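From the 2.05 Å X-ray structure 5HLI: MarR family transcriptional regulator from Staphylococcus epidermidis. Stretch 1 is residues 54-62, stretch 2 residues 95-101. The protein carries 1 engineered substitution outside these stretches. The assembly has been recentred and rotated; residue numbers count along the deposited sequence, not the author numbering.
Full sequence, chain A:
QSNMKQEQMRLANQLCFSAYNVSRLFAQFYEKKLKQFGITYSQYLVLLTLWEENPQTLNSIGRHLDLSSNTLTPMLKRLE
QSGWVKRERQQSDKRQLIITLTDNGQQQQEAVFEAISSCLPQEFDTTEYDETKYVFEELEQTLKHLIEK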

ATOM      1  N   ASN A  54      -8.662  -6.938  26.420  1.00 25.24           N
ATOM      2  CA  ASN A  54      -7.942  -8.139  26.833  1.00 27.08           C
ATOM      3  C   ASN A  54      -8.435  -8.583  28.206  1.00 30.17           C
ATOM      4  O   ASN A  54      -8.502  -7.769  29.123  1.00 29.77           O
ATOM      5  CB  ASN A  54      -6.434  -7.871  26.859  1.00 29.29           C
ATOM      6  CG  ASN A  54      -5.649  -8.972  27.548  1.00 34.24           C
ATOM      7  OD1 ASN A  54      -5.526 -10.083  27.031  1.00 28.02           O
ATOM      8  ND2 ASN A  54      -5.101  -8.661  28.717  1.00 28.32           N
ATOM      9  N   PRO A  55      -8.791  -9.871  28.355  1.00 27.50           N
ATOM     10  CA  PRO A  55      -8.744 -10.934  27.344  1.00 28.68           C
ATOM     11  C   PRO A  55      -9.883 -10.872  26.326  1.00 27.12           C
ATOM     12  O   PRO A  55     -10.777 -10.036  26.440  1.00 22.56           O
ATOM     13  CB  PRO A  55      -8.861 -12.204  28.186  1.00 27.89           C
ATOM     14  CG  PRO A  55      -9.734 -11.786  29.322  1.00 30.20           C
ATOM     15  CD  PRO A  55      -9.305 -10.373  29.643  1.00 31.63           C
ATOM     16  N   GLN A  56      -9.826 -11.761  25.335  1.00 23.19           N
ATOM     17  CA  GLN A  56     -10.882 -11.931  24.350  1.00 23.85           C
ATOM     18  C   GLN A  56     -10.996 -13.404  24.001  1.00 25.06           C
ATOM     19  O   GLN A  56     -10.001 -14.134  23.995  1.00 25.66           O
ATOM     20  CB  GLN A  56     -10.616 -11.146  23.058  1.00 20.14           C
ATOM     21  CG  GLN A  56     -10.846  -9.657  23.143  1.00 20.84           C
ATOM     22  CD  GLN A  56     -10.772  -9.006  21.782  1.00 22.38           C
ATOM     23  OE1 GLN A  56     -11.450  -9.430  20.846  1.00 22.47           O
ATOM     24  NE2 GLN A  56      -9.939  -7.981  21.658  1.00 24.33           N
ATOM     25  N   THR A  57     -12.215 -13.834  23.699  1.00 24.31           N
ATOM     26  CA  THR A  57     -12.378 -15.162  23.140  1.00 18.06           C
ATOM     27  C   THR A  57     -11.918 -15.168  21.686  1.00 21.83           C
ATOM     28  O   THR A  57     -11.773 -14.123  21.047  1.00 19.93           O
ATOM     29  CB  THR A  57     -13.832 -15.624  23.236  1.00 24.43           C
ATOM     30  OG1 THR A  57     -14.660 -14.766  22.439  1.00 24.60           O
ATOM     31  CG2 THR A  57     -14.312 -15.602  24.686  1.00 25.69           C
ATOM     32  N   LEU A  58     -11.667 -16.373  21.174  1.00 22.86           N
ATOM     33  CA  LEU A  58     -11.341 -16.525  19.761  1.00 22.32           C
ATOM     34  C   LEU A  58     -12.441 -15.947  18.876  1.00 25.60           C
ATOM     35  O   LEU A  58     -12.157 -15.276  17.876  1.00 22.46           O
ATOM     36  CB  LEU A  58     -11.107 -18.004  19.453  1.00 22.42           C
ATOM     37  CG  LEU A  58     -11.118 -18.482  18.002  1.00 35.46           C
ATOM     38  CD1 LEU A  58      -9.999 -17.848  17.223  1.00 24.70           C
ATOM     39  CD2 LEU A  58     -10.998 -19.993  17.957  1.00 36.30           C
ATOM     40  N   ASN A  59     -13.704 -16.180  19.239  1.00 20.49           N
ATOM     41  CA  ASN A  59     -14.808 -15.660  18.438  1.00 27.21           C
ATOM     42  C   ASN A  59     -14.867 -14.137  18.488  1.00 21.86           C
ATOM     43  O   ASN A  59     -15.180 -13.491  17.480  1.00 23.70           O
ATOM     44  CB  ASN A  59     -16.129 -16.268  18.909  1.00 29.40           C
ATOM     45  CG  ASN A  59     -16.277 -17.722  18.501  1.00 40.00           C
ATOM     46  OD1 ASN A  59     -15.676 -18.170  17.522  1.00 37.25           O
ATOM     47  ND2 ASN A  59     -17.081 -18.465  19.250  1.00 42.06           N
ATOM     48  N   SER A  60     -14.566 -13.545  19.648  1.00 22.29           N
ATOM     49  CA  SER A  60     -14.565 -12.089  19.759  1.00 22.46           C
ATOM     50  C   SER A  60     -13.484 -11.467  18.881  1.00 23.11           C
ATOM     51  O   SER A  60     -13.702 -10.419  18.262  1.00 21.34           O
ATOM     52  CB  SER A  60     -14.373 -11.671  21.215  1.00 25.90           C
ATOM     53  OG  SER A  60     -14.135 -10.278  21.314  1.00 25.86           O
ATOM     54  N   ILE A  61     -12.309 -12.095  18.820  1.00 22.62           N
ATOM     55  CA  ILE A  61     -11.257 -11.613  17.929  1.00 18.91           C
ATOM     56  C   ILE A  61     -11.711 -11.710  16.479  1.00 20.15           C
ATOM     57  O   ILE A  61     -11.451 -10.813  15.668  1.00 19.23           O
ATOM     58  CB  ILE A  61      -9.951 -12.392  18.170  1.00 20.18           C
ATOM     59  CG1 ILE A  61      -9.502 -12.228  19.625  1.00 23.44           C
ATOM     60  CG2 ILE A  61      -8.862 -11.929  17.205  1.00 20.14           C
ATOM     61  CD1 ILE A  61      -8.261 -13.024  19.985  1.00 23.65           C
ATOM     62  N   GLY A  62     -12.403 -12.798  16.137  1.00 21.29           N
ATOM     63  CA  GLY A  62     -12.907 -12.950  14.782  1.00 26.35           C
ATOM     64  C   GLY A  62     -13.895 -11.868  14.398  1.00 24.15           C
ATOM     65  O   GLY A  62     -13.875 -11.370  13.272  1.00 24.69           O
ATOM     66  N   ARG A  95     -17.093 -23.823  26.275  1.00 34.04           N
ATOM     67  CA  ARG A  95     -15.889 -24.365  25.645  1.00 34.51           C
ATOM     68  C   ARG A  95     -15.247 -23.347  24.705  1.00 28.15           C
ATOM     69  O   ARG A  95     -14.805 -23.673  23.601  1.00 25.54           O
ATOM     70  CB  ARG A  95     -16.189 -25.675  24.916  1.00 35.21           C
ATOM     71  CG  ARG A  95     -16.740 -26.762  25.828  1.00 40.34           C
ATOM     72  CD  ARG A  95     -16.778 -28.121  25.140  1.00 47.87           C
ATOM     73  NE  ARG A  95     -17.594 -29.076  25.880  1.00 49.73           N
ATOM     74  CZ  ARG A  95     -17.091 -30.127  26.526  1.00 54.88           C
ATOM     75  NH1 ARG A  95     -15.782 -30.365  26.510  1.00 57.53           N
ATOM     76  NH2 ARG A  95     -17.889 -30.950  27.191  1.00 61.44           N
ATOM     77  N   GLN A  96     -15.203 -22.095  25.148  1.00 29.65           N
ATOM     78  CA  GLN A  96     -14.570 -21.050  24.367  1.00 32.96           C
ATOM     79  C   GLN A  96     -13.053 -21.180  24.448  1.00 28.57           C
ATOM     80  O   GLN A  96     -12.505 -21.861  25.318  1.00 26.41           O
ATOM     81  CB  GLN A  96     -15.007 -19.672  24.865  1.00 31.91           C
ATOM     82  CG  GLN A  96     -16.510 -19.449  24.838  1.00 37.50           C
ATOM     83  CD  GLN A  96     -16.937 -18.277  25.700  1.00 40.88           C
ATOM     84  OE1 GLN A  96     -16.304 -17.973  26.710  1.00 45.15           O
ATOM     85  NE2 GLN A  96     -18.014 -17.610  25.302  1.00 41.42           N
ATOM     86  N   LEU A  97     -12.374 -20.525  23.511  1.00 27.37           N
ATOM     87  CA  LEU A  97     -10.925 -20.383  23.553  1.00 27.15           C
ATOM     88  C   LEU A  97     -10.625 -18.965  24.020  1.00 27.07           C
ATOM     89  O   LEU A  97     -10.859 -18.002  23.285  1.00 26.23           O
ATOM     90  CB  LEU A  97     -10.295 -20.666  22.191  1.00 24.22           C
ATOM     91  CG  LEU A  97      -8.762 -20.660  22.167  1.00 26.09           C
ATOM     92  CD1 LEU A  97      -8.203 -21.851  22.932  1.00 25.42           C
ATOM     93  CD2 LEU A  97      -8.241 -20.638  20.735  1.00 21.74           C
ATOM     94  N   ILE A  98     -10.126 -18.835  25.245  1.00 23.40           N
ATOM     95  CA  ILE A  98      -9.851 -17.530  25.834  1.00 22.32           C
ATOM     96  C   ILE A  98      -8.403 -17.159  25.539  1.00 24.87           C
ATOM     97  O   ILE A  98      -7.479 -17.907  25.877  1.00 23.40           O
ATOM     98  CB  ILE A  98     -10.129 -17.532  27.344  1.00 28.24           C
ATOM     99  CG1 ILE A  98     -11.608 -17.826  27.608  1.00 31.23           C
ATOM    100  CG2 ILE A  98      -9.723 -16.199  27.961  1.00 29.72           C
ATOM    101  CD1 ILE A  98     -11.961 -17.907  29.074  1.00 38.33           C
ATOM    102  N   ILE A  99      -8.206 -16.004  24.909  1.00 21.07           N
ATOM    103  CA  ILE A  99      -6.883 -15.514  24.540  1.00 20.52           C
ATOM    104  C   ILE A  99      -6.502 -14.397  25.499  1.00 25.93           C
ATOM    105  O   ILE A  99      -7.245 -13.419  25.649  1.00 22.62           O
ATOM    106  CB  ILE A  99      -6.859 -15.019  23.083  1.00 21.52           C
ATOM    107  CG1 ILE A  99      -7.355 -16.121  22.145  1.00 21.23           C
ATOM    108  CG2 ILE A  99      -5.458 -14.560  22.696  1.00 22.60           C
ATOM    109  CD1 ILE A  99      -6.528 -17.392  22.205  1.00 18.72           C
ATOM    110  N   THR A 100      -5.349 -14.538  26.150  1.00 22.07           N
ATOM    111  CA  THR A 100      -4.890 -13.562  27.127  1.00 23.39           C
ATOM    112  C   THR A 100      -3.447 -13.190  26.827  1.00 21.09           C
ATOM    113  O   THR A 100      -2.608 -14.069  26.608  1.00 25.73           O
ATOM    114  CB  THR A 100      -5.006 -14.109  28.555  1.00 28.59           C
ATOM    115  OG1 THR A 100      -6.292 -14.722  28.729  1.00 27.72           O
ATOM    116  CG2 THR A 100      -4.849 -12.987  29.568  1.00 32.93           C
ATOM    117  N   LEU A 101      -3.163 -11.891  26.820  1.00 21.58           N
ATOM    118  CA  LEU A 101      -1.794 -11.427  26.637  1.00 26.46           C
ATOM    119  C   LEU A 101      -0.906 -11.928  27.769  1.00 24.97           C
ATOM    120  O   LEU A 101      -1.298 -11.915  28.938  1.00 27.44           O
ATOM    121  CB  LEU A 101      -1.757  -9.898  26.587  1.00 24.77           C
ATOM    122  CG  LEU A 101      -2.353  -9.196  25.364  1.00 25.76           C
ATOM    123  CD1 LEU A 101      -2.603  -7.728  25.672  1.00 23.79           C
ATOM    124  CD2 LEU A 101      -1.429  -9.338  24.164  1.00 21.51           C
TER
HETATM  125  O   HOH W   1      -2.614  -9.939  30.174  1.00 38.56           O
HETATM  126  O   HOH W   2     -14.225 -18.875  21.347  1.00 14.61           O

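The two stretches form a short antiparallel β contact, in which a two-residue strand, Gln56-Thr57, pairs with the strand Leu97-Leu101 and then turns directly into a helix whose first turn packs against the same strand. Gln56 and Ile99 are the hydrogen-bonded pair of the ladder: Gln56 N donates to Ile99 O at 3.1 Å, and Ile99 N donates to Gln56 O at 2.7 Å. Thr57 and Ile98 form the adjoining non-hydrogen-bonded pair, their CA atoms only 4.4 Å apart. One step further, Leu58 N, already in the helix, donates to Leu97 O at 2.8 Å. The first turn of a helix leaves its backbone NH groups without partners inside the helix, so this bond satisfies one of them and carries the hydrogen bonding past the end of the short strand. The same carbonyl receives a CA-H...O contact, with Thr57 CA 3.2 Å from Leu97 O.

Thr57 also caps the helix: its OG1 accepts from Ser60 N at 3.0 Å, while Ile61 N donates to Thr57 O at 3.1 Å. The helix runs at 73° to the strand Leu97-Leu101, with a closest axial approach of 8.0 Å. Buried apolar side chains fill the angle between them. Leu58 CB lies 3.9 Å from Leu97 CB, and one helical turn on, Ile61 CD1 reaches to 3.9 Å from Ile99 CG1. Gln56 projects from the same sheet face as Ile99, but the end of its side chain leads away from the strand. Thr57 and Ile98 point to the other face, where Pro55 adds an apolar contact, its CB 4.1 Å from Ile98 CG2.

Beyond the strand pair, a side chain takes over the role of the backbone. Asn54 OD1 accepts from Leu101 N at 3.0 Å, and the nearly linear N-H...O angle of 172° indicates a well-aligned bond. Pro55, which follows a cis peptide bond, has no NH to donate; its CB packs 3.2 Å from Ile99 O. Water 1 completes the Asn54 connection by accepting from Asn54 ND2 at 3.2 Å and donating to Leu101 O at 2.7 Å, so both ends of the amide serve the backbone of Leu101, one directly and one through water. At the start of the helix, water 2 accepts from Leu97 N at 3.3 Å and, weakly, from Asn59 N at 3.5 Å. Altogether the contact buries 510 Å², counting both sides.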